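Local coordinates for protein retinol dehydratase (Spodoptera frugiperda, PDB 1FMJ) that binds retinol together with the nucleotide adenosine-3'-5'-diphosphate and, built on a sulfotransferase fold, probably dehydrates retinol by way of sulfonate transfer, at residues Val190-Ser193 with Ser194-Ala198; Lys211-Trp214 with Glu215-His218. All blocks are in the same frame, centred on the assembly; numbering follows the deposited sequence.

Interaction 1: residues Val190-Ser193 with Ser194-Ala198. With A3P (adenosine-3'-5'-diphosphate), chain G; RTL (retinol), chain H.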
loop_
_atom_site.group_PDB
_atom_site.type_symbol
_atom_site.label_atom_id
_atom_site.label_comp_id
_atom_site.label_asym_id
_atom_site.label_seq_id
_atom_site.Cartn_x
_atom_site.Cartn_y
_atom_site.Cartn_z
ATOM N N VAL A 190 -9.398 1.783 6.712
ATOM C CA VAL A 190 -8.030 1.432 6.365
ATOM C C VAL A 190 -7.482 0.558 7.497
ATOM O O VAL A 190 -6.783 -0.432 7.260
ATOM C CB VAL A 190 -7.137 2.709 6.236
ATOM C CG1 VAL A 190 -5.679 2.321 6.138
ATOM C CG2 VAL A 190 -7.537 3.516 5.003
ATOM N N ALA A 191 -7.803 0.937 8.730
ATOM C CA ALA A 191 -7.343 0.197 9.901
ATOM C C ALA A 191 -7.928 -1.214 9.866
ATOM O O ALA A 191 -7.212 -2.191 10.069
ATOM C CB ALA A 191 -7.764 0.914 11.178
ATOM N N VAL A 192 -9.228 -1.315 9.599
ATOM C CA VAL A 192 -9.884 -2.623 9.517
ATOM C C VAL A 192 -9.270 -3.444 8.378
ATOM O O VAL A 192 -8.952 -4.616 8.552
ATOM C CB VAL A 192 -11.409 -2.488 9.276
ATOM C CG1 VAL A 192 -12.032 -3.871 8.991
ATOM C CG2 VAL A 192 -12.065 -1.900 10.495
ATOM N N SER A 193 -9.084 -2.829 7.217
ATOM C CA SER A 193 -8.511 -3.570 6.099
ATOM C C SER A 193 -7.055 -3.943 6.367
ATOM O O SER A 193 -6.592 -5.006 5.946
ATOM C CB SER A 193 -8.606 -2.773 4.795
ATOM O OG SER A 193 -8.149 -3.562 3.701
ATOM N N SER A 194 -6.332 -3.068 7.060
ATOM C CA SER A 194 -4.938 -3.334 7.377
ATOM C C SER A 194 -4.864 -4.460 8.406
ATOM O O SER A 194 -3.948 -5.272 8.384
ATOM C CB SER A 194 -4.264 -2.068 7.913
ATOM O OG SER A 194 -4.146 -1.090 6.892
ATOM N N PHE A 195 -5.842 -4.502 9.306
ATOM C CA PHE A 195 -5.889 -5.545 10.321
ATOM C C PHE A 195 -5.959 -6.901 9.616
ATOM O O PHE A 195 -5.137 -7.776 9.872
ATOM C CB PHE A 195 -7.117 -5.347 11.221
ATOM C CG PHE A 195 -7.451 -6.544 12.089
ATOM C CD1 PHE A 195 -6.617 -6.928 13.135
ATOM C CD2 PHE A 195 -8.619 -7.267 11.868
ATOM C CE1 PHE A 195 -6.948 -8.016 13.955
ATOM C CE2 PHE A 195 -8.959 -8.354 12.681
ATOM C CZ PHE A 195 -8.121 -8.726 13.726
ATOM N N HIS A 196 -6.936 -7.054 8.721
ATOM C CA HIS A 196 -7.136 -8.294 7.979
ATOM C C HIS A 196 -5.974 -8.670 7.097
ATOM O O HIS A 196 -5.666 -9.853 6.931
ATOM C CB HIS A 196 -8.392 -8.202 7.123
ATOM C CG HIS A 196 -9.652 -8.423 7.891
ATOM N ND1 HIS A 196 -10.038 -9.668 8.336
ATOM C CD2 HIS A 196 -10.605 -7.558 8.309
ATOM C CE1 HIS A 196 -11.178 -9.560 8.996
ATOM N NE2 HIS A 196 -11.542 -8.289 8.994
ATOM N N HIS A 197 -5.350 -7.659 6.504
ATOM C CA HIS A 197 -4.203 -7.874 5.646
ATOM C C HIS A 197 -3.023 -8.390 6.469
ATOM O O HIS A 197 -2.229 -9.202 5.981
ATOM C CB HIS A 197 -3.841 -6.566 4.948
ATOM C CG HIS A 197 -2.600 -6.642 4.115
ATOM N ND1 HIS A 197 -1.356 -6.302 4.602
ATOM C CD2 HIS A 197 -2.412 -7.012 2.827
ATOM C CE1 HIS A 197 -0.454 -6.461 3.649
ATOM N NE2 HIS A 197 -1.070 -6.891 2.562
ATOM N N ALA A 198 -2.911 -7.926 7.715
ATOM C CA ALA A 198 -1.825 -8.373 8.582
ATOM C C ALA A 198 -2.088 -9.835 8.936
ATOM O O ALA A 198 -1.160 -10.635 9.063
ATOM C CB ALA A 198 -1.752 -7.522 9.837
HETATM P P1 A3P G . -11.327 -3.995 2.183
HETATM O O1P A3P G . -10.374 -4.690 3.067
HETATM O O2P A3P G . -12.201 -4.951 1.472
HETATM O O3P A3P G . -12.147 -3.048 2.954
HETATM P P2 A3P G . -5.083 -1.826 -1.537
HETATM O O4P A3P G . -5.160 -2.308 -2.925
HETATM O O5P A3P G . -4.509 -0.464 -1.489
HETATM O O6P A3P G . -4.277 -2.775 -0.717
HETATM O "O5'" A3P G . -6.543 -1.761 -0.937
HETATM C "C5'" A3P G . -7.355 -2.917 -0.820
HETATM C "C4'" A3P G . -8.800 -2.541 -0.479
HETATM O "O4'" A3P G . -9.493 -2.256 -1.728
HETATM C "C3'" A3P G . -9.572 -3.697 0.159
HETATM O "O3'" A3P G . -10.515 -3.150 1.109
HETATM C "C2'" A3P G . -10.152 -4.377 -1.064
HETATM O "O2'" A3P G . -11.156 -5.368 -0.868
HETATM C "C1'" A3P G . -10.593 -3.163 -1.866
HETATM N N9 A3P G . -10.822 -3.472 -3.284
HETATM C C8 A3P G . -10.021 -4.171 -4.174
HETATM N N7 A3P G . -10.505 -4.277 -5.383
HETATM C C5 A3P G . -11.717 -3.603 -5.306
HETATM C C6 A3P G . -12.757 -3.333 -6.262
HETATM N N6 A3P G . -12.708 -3.742 -7.533
HETATM N N1 A3P G . -13.868 -2.606 -5.839
HETATM C C2 A3P G . -13.958 -2.165 -4.542
HETATM N N3 A3P G . -13.039 -2.360 -3.546
HETATM C C4 A3P G . -11.937 -3.091 -4.000
HETATM C C1 RTL H . 6.019 -12.943 4.271
HETATM C C2 RTL H . 7.112 -13.292 5.332
HETATM C C3 RTL H . 8.527 -13.236 4.770
HETATM C C4 RTL H . 9.107 -12.967 3.383
HETATM C C5 RTL H . 7.902 -12.664 2.488
HETATM C C6 RTL H . 6.538 -12.633 2.817
HETATM C C7 RTL H . 5.476 -12.306 1.829
HETATM C C8 RTL H . 5.120 -11.036 1.476
HETATM C C9 RTL H . 4.071 -10.703 0.503
HETATM C C10 RTL H . 3.831 -9.364 0.255
HETATM C C11 RTL H . 2.858 -8.719 -0.653
HETATM C C12 RTL H . 2.168 -7.710 -0.022
HETATM C C13 RTL H . 1.110 -6.752 -0.404
HETATM C C14 RTL H . 0.444 -5.761 0.261
HETATM C C15 RTL H . 0.950 -4.381 0.174
HETATM O O1 RTL H . 0.432 -3.708 -0.894
HETATM C C16 RTL H . 5.349 -11.742 4.969
HETATM C C17 RTL H . 5.068 -14.147 4.365
HETATM C C18 RTL H . 8.390 -12.404 1.054
HETATM C C19 RTL H . 3.287 -11.830 -0.195
HETATM C C20 RTL H . 0.775 -7.035 -1.878
#

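Interaction 2: residues Lys211-Trp214 with Glu215-His218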
loop_
_atom_site.group_PDB
_atom_site.type_symbol
_atom_site.label_atom_id
_atom_site.label_comp_id
_atom_site.label_asym_id
_atom_site.label_seq_id
_atom_site.Cartn_x
_atom_site.Cartn_y
_atom_site.Cartn_z
ATOM N N LYS A 211 -8.798 -4.175 18.251
ATOM C CA LYS A 211 -8.593 -3.012 19.097
ATOM C C LYS A 211 -7.115 -2.805 19.387
ATOM O O LYS A 211 -6.660 -1.666 19.453
ATOM C CB LYS A 211 -9.367 -3.135 20.405
ATOM C CG LYS A 211 -9.257 -1.891 21.265
ATOM C CD LYS A 211 -10.108 -1.989 22.518
ATOM C CE LYS A 211 -10.039 -0.706 23.327
ATOM N NZ LYS A 211 -10.693 -0.869 24.658
ATOM N N ASP A 212 -6.362 -3.894 19.566
ATOM C CA ASP A 212 -4.927 -3.766 19.813
ATOM C C ASP A 212 -4.289 -3.238 18.532
ATOM O O ASP A 212 -3.319 -2.485 18.563
ATOM C CB ASP A 212 -4.276 -5.111 20.137
ATOM C CG ASP A 212 -4.794 -5.727 21.409
ATOM O OD1 ASP A 212 -5.085 -4.975 22.358
ATOM O OD2 ASP A 212 -4.888 -6.973 21.455
ATOM N N PHE A 213 -4.836 -3.656 17.399
ATOM C CA PHE A 213 -4.309 -3.214 16.119
ATOM C C PHE A 213 -4.608 -1.723 15.966
ATOM O O PHE A 213 -3.764 -0.959 15.496
ATOM C CB PHE A 213 -4.943 -4.001 14.971
ATOM C CG PHE A 213 -4.345 -3.688 13.627
ATOM C CD1 PHE A 213 -3.142 -4.271 13.234
ATOM C CD2 PHE A 213 -4.946 -2.764 12.782
ATOM C CE1 PHE A 213 -2.547 -3.933 12.015
ATOM C CE2 PHE A 213 -4.355 -2.420 11.558
ATOM C CZ PHE A 213 -3.155 -3.007 11.179
ATOM N N TRP A 214 -5.810 -1.317 16.378
ATOM C CA TRP A 214 -6.226 0.082 16.295
ATOM C C TRP A 214 -5.388 1.003 17.173
ATOM O O TRP A 214 -5.077 2.127 16.779
ATOM C CB TRP A 214 -7.699 0.224 16.673
ATOM C CG TRP A 214 -8.104 1.646 16.979
ATOM C CD1 TRP A 214 -8.393 2.169 18.207
ATOM C CD2 TRP A 214 -8.264 2.715 16.040
ATOM N NE1 TRP A 214 -8.727 3.497 18.092
ATOM C CE2 TRP A 214 -8.656 3.857 16.772
ATOM C CE3 TRP A 214 -8.114 2.818 14.648
ATOM C CZ2 TRP A 214 -8.904 5.092 16.161
ATOM C CZ3 TRP A 214 -8.357 4.043 14.040
ATOM C CH2 TRP A 214 -8.748 5.165 14.797
ATOM N N GLU A 215 -5.043 0.541 18.369
ATOM C CA GLU A 215 -4.221 1.339 19.274
ATOM C C GLU A 215 -2.900 1.662 18.583
ATOM O O GLU A 215 -2.434 2.799 18.583
ATOM C CB GLU A 215 -3.917 0.568 20.559
ATOM C CG GLU A 215 -5.113 0.309 21.467
ATOM C CD GLU A 215 -5.769 1.590 21.956
ATOM O OE1 GLU A 215 -5.050 2.607 22.101
ATOM O OE2 GLU A 215 -7.000 1.570 22.205
ATOM N N MET A 216 -2.307 0.629 17.999
ATOM C CA MET A 216 -1.033 0.732 17.308
ATOM C C MET A 216 -1.145 1.631 16.090
ATOM O O MET A 216 -0.366 2.575 15.924
ATOM C CB MET A 216 -0.573 -0.675 16.906
ATOM C CG MET A 216 0.656 -0.752 16.007
ATOM S SD MET A 216 1.285 -2.468 15.878
ATOM C CE MET A 216 -0.250 -3.397 15.551
ATOM N N PHE A 217 -2.136 1.348 15.250
ATOM C CA PHE A 217 -2.347 2.116 14.031
ATOM C C PHE A 217 -2.608 3.610 14.209
ATOM O O PHE A 217 -2.039 4.415 13.476
ATOM C CB PHE A 217 -3.494 1.519 13.225
ATOM C CG PHE A 217 -3.807 2.282 11.976
ATOM C CD1 PHE A 217 -3.052 2.095 10.822
ATOM C CD2 PHE A 217 -4.859 3.183 11.945
ATOM C CE1 PHE A 217 -3.347 2.794 9.655
ATOM C CE2 PHE A 217 -5.161 3.889 10.776
ATOM C CZ PHE A 217 -4.402 3.691 9.634
ATOM N N HIS A 218 -3.467 3.998 15.152
ATOM C CA HIS A 218 -3.739 5.431 15.314
ATOM C C HIS A 218 -2.668 6.163 16.110
ATOM O O HIS A 218 -2.645 7.387 16.133
ATOM C CB HIS A 218 -5.130 5.695 15.923
ATOM C CG HIS A 218 -5.207 5.553 17.413
ATOM N ND1 HIS A 218 -5.030 4.349 18.063
ATOM C CD2 HIS A 218 -5.553 6.446 18.372
ATOM C CE1 HIS A 218 -5.269 4.504 19.353
ATOM N NE2 HIS A 218 -5.589 5.767 19.568
#

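Interaction 1: residues Val190-Ser193 with Ser194-Ala198
S194 grips V190 O twice. It folds its hydroxyl back on its own helix, OG lying beside the backbone N (chi1 -68°), and donates to V190 O at 2.7 Å from above the carbonyl plane, while S194 N comes to the same oxygen from the other face. The amides of F195, H196 and H197 continue the i to i+4 pattern along helix 187-200.

Apolar contact is slight. V192 and H196 run side by side, V192 CG1 lying 4.0 Å from H196 CD2, and F195 CD2 lies over the centre of one face of the H196 imidazole. Both H196 nitrogens are engaged further out, ND1 by E308 and NE2 by Y322.

Two side chains turn to the ligands. S193 OG donates to O1P of adenosine-3'-5'-diphosphate at 2.6 Å and also bonds R73. H197 swings its ring out with CG anti to the backbone N (chi1 175°), which brings NE2 to 3.0 Å from retinol C14. This short piece of helix thus presents a hydroxyl to the nucleotide's 3'-phosphate and an imidazole to the polyene end near the alcohol, while S194 spends its hydroxyl mainly on V190 O, with a weak bond to Q72.

Interaction 2: residues Lys211-Trp214 with Glu215-His218
K211 and E215 lie alongside each other, pointing the same way, but their charges do not meet: K211 NZ is 5.1 Å from E215 OE2, and the ammonium forms its salt bridge with E326. The K211 carbonyl takes the E215 amide, and that of D212 receives a weak bond from M216 N. F213 O accepts from F217 N, and M216 bends at its last torsion (chi3 47°) to set its methyl CE 3.8 Å from F213 CD1.

At W214, H218 stacks over one face of the indole, offset and almost parallel, the imidazole and five-membered ring having centroids 4.2 Å apart and planes at 3°. H218 CB adds a CH-pi contact over the six-membered ring. W214 O accepts from H218 N at 3.0 Å and from H218 ND1 at 2.6 Å, one from each face of its plane, so backbone and imidazole grip the same oxygen and the ring is fixed against the indole. W214 CZ3 lies at the edge of the F217 ring, near CD2.

Helix 210-218 packs against two others: F213, W214 and F217 touch helix 187-200, while K211, W214, E215 and H218 meet helix 325-338, where Q330 accepts from W214 NE1.

Interactions 1 and 2 belong to consecutive helices, 187-200 and 210-218, which touch; the centres of the two interactions lie about 10 Å apart. The joint is made by the rings of 210-218: F213 CE2 lies 3.2 Å from A191 O and F213 CZ 3.6 Å from S194 C, while F217 CD2 meets A191 CB at 3.8 Å. F210 adds an edge-to-face pair with F195. Interaction 1 is the ligand-side layer, touching both the nucleotide and retinol. Interaction 2 forms a second layer behind it, with the F213 side chain about 11 Å from the nucleotide and about 12 Å from retinol, so it backs the helix that carries S193 and H197 without contacting either ligand.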